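Local coordinates for outer membrane porin protein 32 (Delftia acidovorans, PDB 2FGQ) that forms anion-selective channels across the bacterial outer membrane as a homotrimeric porin, at residues L223-F228 against D235-S240. Numbering follows the deposited sequence.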
# COMPACT_ATOMS: atom_id res chain seq x y z
N LEU A 223 32.64 -16.50 -1.74
CA LEU A 223 33.32 -16.02 -2.94
C LEU A 223 32.28 -15.90 -4.04
O LEU A 223 31.43 -16.78 -4.19
CB LEU A 223 34.35 -17.05 -3.41
CG LEU A 223 35.35 -17.51 -2.38
CD1 LEU A 223 36.03 -18.74 -2.92
CD2 LEU A 223 36.34 -16.37 -2.14
N GLN A 224 32.37 -14.87 -4.86
CA GLN A 224 31.42 -14.68 -5.92
C GLN A 224 32.04 -13.97 -7.09
O GLN A 224 32.81 -13.02 -6.90
CB GLN A 224 30.23 -13.82 -5.44
CG GLN A 224 29.06 -13.74 -6.41
CD GLN A 224 27.91 -12.95 -5.82
OE1 GLN A 224 26.80 -13.51 -5.59
NE2 GLN A 224 28.14 -11.67 -5.53
N GLN A 225 31.72 -14.44 -8.29
CA GLN A 225 32.04 -13.70 -9.52
C GLN A 225 30.75 -13.36 -10.21
O GLN A 225 29.93 -14.24 -10.47
CB GLN A 225 32.93 -14.50 -10.47
CG GLN A 225 33.26 -13.71 -11.70
CD GLN A 225 34.29 -14.40 -12.57
OE1 GLN A 225 33.93 -15.10 -13.50
NE2 GLN A 225 35.56 -14.24 -12.24
N THR A 226 30.58 -12.06 -10.48
CA THR A 226 29.42 -11.57 -11.21
C THR A 226 29.93 -10.93 -12.49
O THR A 226 30.76 -10.02 -12.44
CB THR A 226 28.74 -10.52 -10.37
OG1 THR A 226 28.38 -11.11 -9.12
CG2 THR A 226 27.43 -10.12 -11.03
N LYS A 227 29.45 -11.40 -13.63
CA LYS A 227 29.88 -10.87 -14.92
C LYS A 227 28.66 -10.41 -15.70
O LYS A 227 27.77 -11.21 -15.98
CB LYS A 227 30.59 -11.99 -15.71
CG LYS A 227 31.19 -11.58 -17.03
CD LYS A 227 32.19 -12.62 -17.65
CE LYS A 227 32.18 -13.96 -16.99
NZ LYS A 227 32.73 -15.04 -17.96
N PHE A 228 28.61 -9.13 -16.06
CA PHE A 228 27.65 -8.64 -17.02
C PHE A 228 28.34 -8.68 -18.40
O PHE A 228 29.24 -7.88 -18.68
CB PHE A 228 27.20 -7.23 -16.69
CG PHE A 228 26.28 -7.08 -15.48
CD1 PHE A 228 26.77 -7.09 -14.20
CD2 PHE A 228 24.94 -6.84 -15.66
CE1 PHE A 228 25.93 -6.87 -13.10
CE2 PHE A 228 24.08 -6.57 -14.58
CZ PHE A 228 24.57 -6.58 -13.31
N ASP A 235 32.49 -6.61 -21.13
CA ASP A 235 32.01 -7.17 -19.88
C ASP A 235 32.39 -6.31 -18.69
O ASP A 235 33.42 -5.64 -18.69
CB ASP A 235 32.50 -8.59 -19.77
CG ASP A 235 33.92 -8.68 -19.40
OD1 ASP A 235 34.18 -8.97 -18.22
OD2 ASP A 235 34.85 -8.49 -20.20
N ILE A 236 31.50 -6.28 -17.70
CA ILE A 236 31.75 -5.68 -16.41
C ILE A 236 31.76 -6.82 -15.43
O ILE A 236 30.71 -7.41 -15.13
CB ILE A 236 30.66 -4.61 -16.08
CG1 ILE A 236 30.84 -3.43 -17.05
CG2 ILE A 236 30.77 -4.15 -14.62
CD1 ILE A 236 29.81 -2.35 -16.92
N LYS A 237 32.96 -7.17 -14.98
CA LYS A 237 33.21 -8.34 -14.14
C LYS A 237 33.66 -7.86 -12.77
O LYS A 237 34.53 -7.02 -12.66
CB LYS A 237 34.29 -9.24 -14.78
CG LYS A 237 34.56 -10.48 -13.99
CD LYS A 237 35.33 -11.52 -14.86
CE LYS A 237 36.77 -11.35 -14.72
NZ LYS A 237 37.48 -12.37 -15.66
N THR A 238 33.12 -8.48 -11.73
CA THR A 238 33.47 -8.17 -10.37
C THR A 238 33.63 -9.47 -9.59
O THR A 238 32.76 -10.35 -9.65
CB THR A 238 32.33 -7.35 -9.71
OG1 THR A 238 32.05 -6.18 -10.50
CG2 THR A 238 32.77 -6.84 -8.34
N ASN A 239 34.77 -9.60 -8.89
CA ASN A 239 35.02 -10.69 -7.96
C ASN A 239 34.85 -10.15 -6.55
O ASN A 239 35.52 -9.17 -6.16
CB ASN A 239 36.44 -11.22 -8.16
CG ASN A 239 36.66 -11.87 -9.53
OD1 ASN A 239 35.75 -12.39 -10.14
ND2 ASN A 239 37.93 -11.84 -10.00
N SER A 240 34.02 -10.83 -5.76
CA SER A 240 33.70 -10.39 -4.41
C SER A 240 34.01 -11.49 -3.41
O SER A 240 33.73 -12.65 -3.67
CB SER A 240 32.21 -10.00 -4.30
OG SER A 240 31.86 -8.97 -5.22
O HOH W 1 30.12 -10.28 -6.88
O HOH W 2 38.06 -14.60 -14.37
O HOH W 3 30.04 -7.32 -12.38
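Gln224, Thr226 and Phe228 pair with Ser240, Thr238 and Ile236 in a regular antiparallel ladder, the paired arms of one beta hairpin in the barrel wall. Six backbone hydrogen bonds join these pairs, among them Thr226 N to Thr238 O at 2.9 Å, while CA-H...O contacts such as Gln225 CA to Thr238 O fill the intervals. The non-hydrogen-bonded pairs, Gln225 with Asn239 and Lys227 with Lys237, carry their side chains on the face away from Gln224, Thr226 and Phe228. There Gln225 CG, anti to the backbone N (chi1 -179°), starts an extended chain that runs beside Asn239, pointing the same way; NE2 donates to a lone pair of Asn239 OD1 at 2.8 Å, the amide planes 17° apart. Lys237 crosses Gln225, its CD 3.8 Å from NE2.

Such next-neighbour pairing, repeated around sixteen strands, closes the porin barrel. An alanine at Gln225 would probably leave Asn239 OD1 without this donor, the Asn239 amide freer to turn, and the Lys237 methylenes without the group they pack on. On the opposite face, Gln224 touches Phe118 and Thr238 touches Trp121, both in loops, consistent with the channel side; the Gln224 side chain lies about 11 Å from bound D-malate. One water links Gln224 NE2, Thr226 OG1 and Ser240 OG, while Gln224 OE1 is hydrogen-bonded to Thr207 OG1. Another, in plane at the Phe228 ring edge, donates to Thr226 O and Ile236 O and accepts from Thr238 OG1.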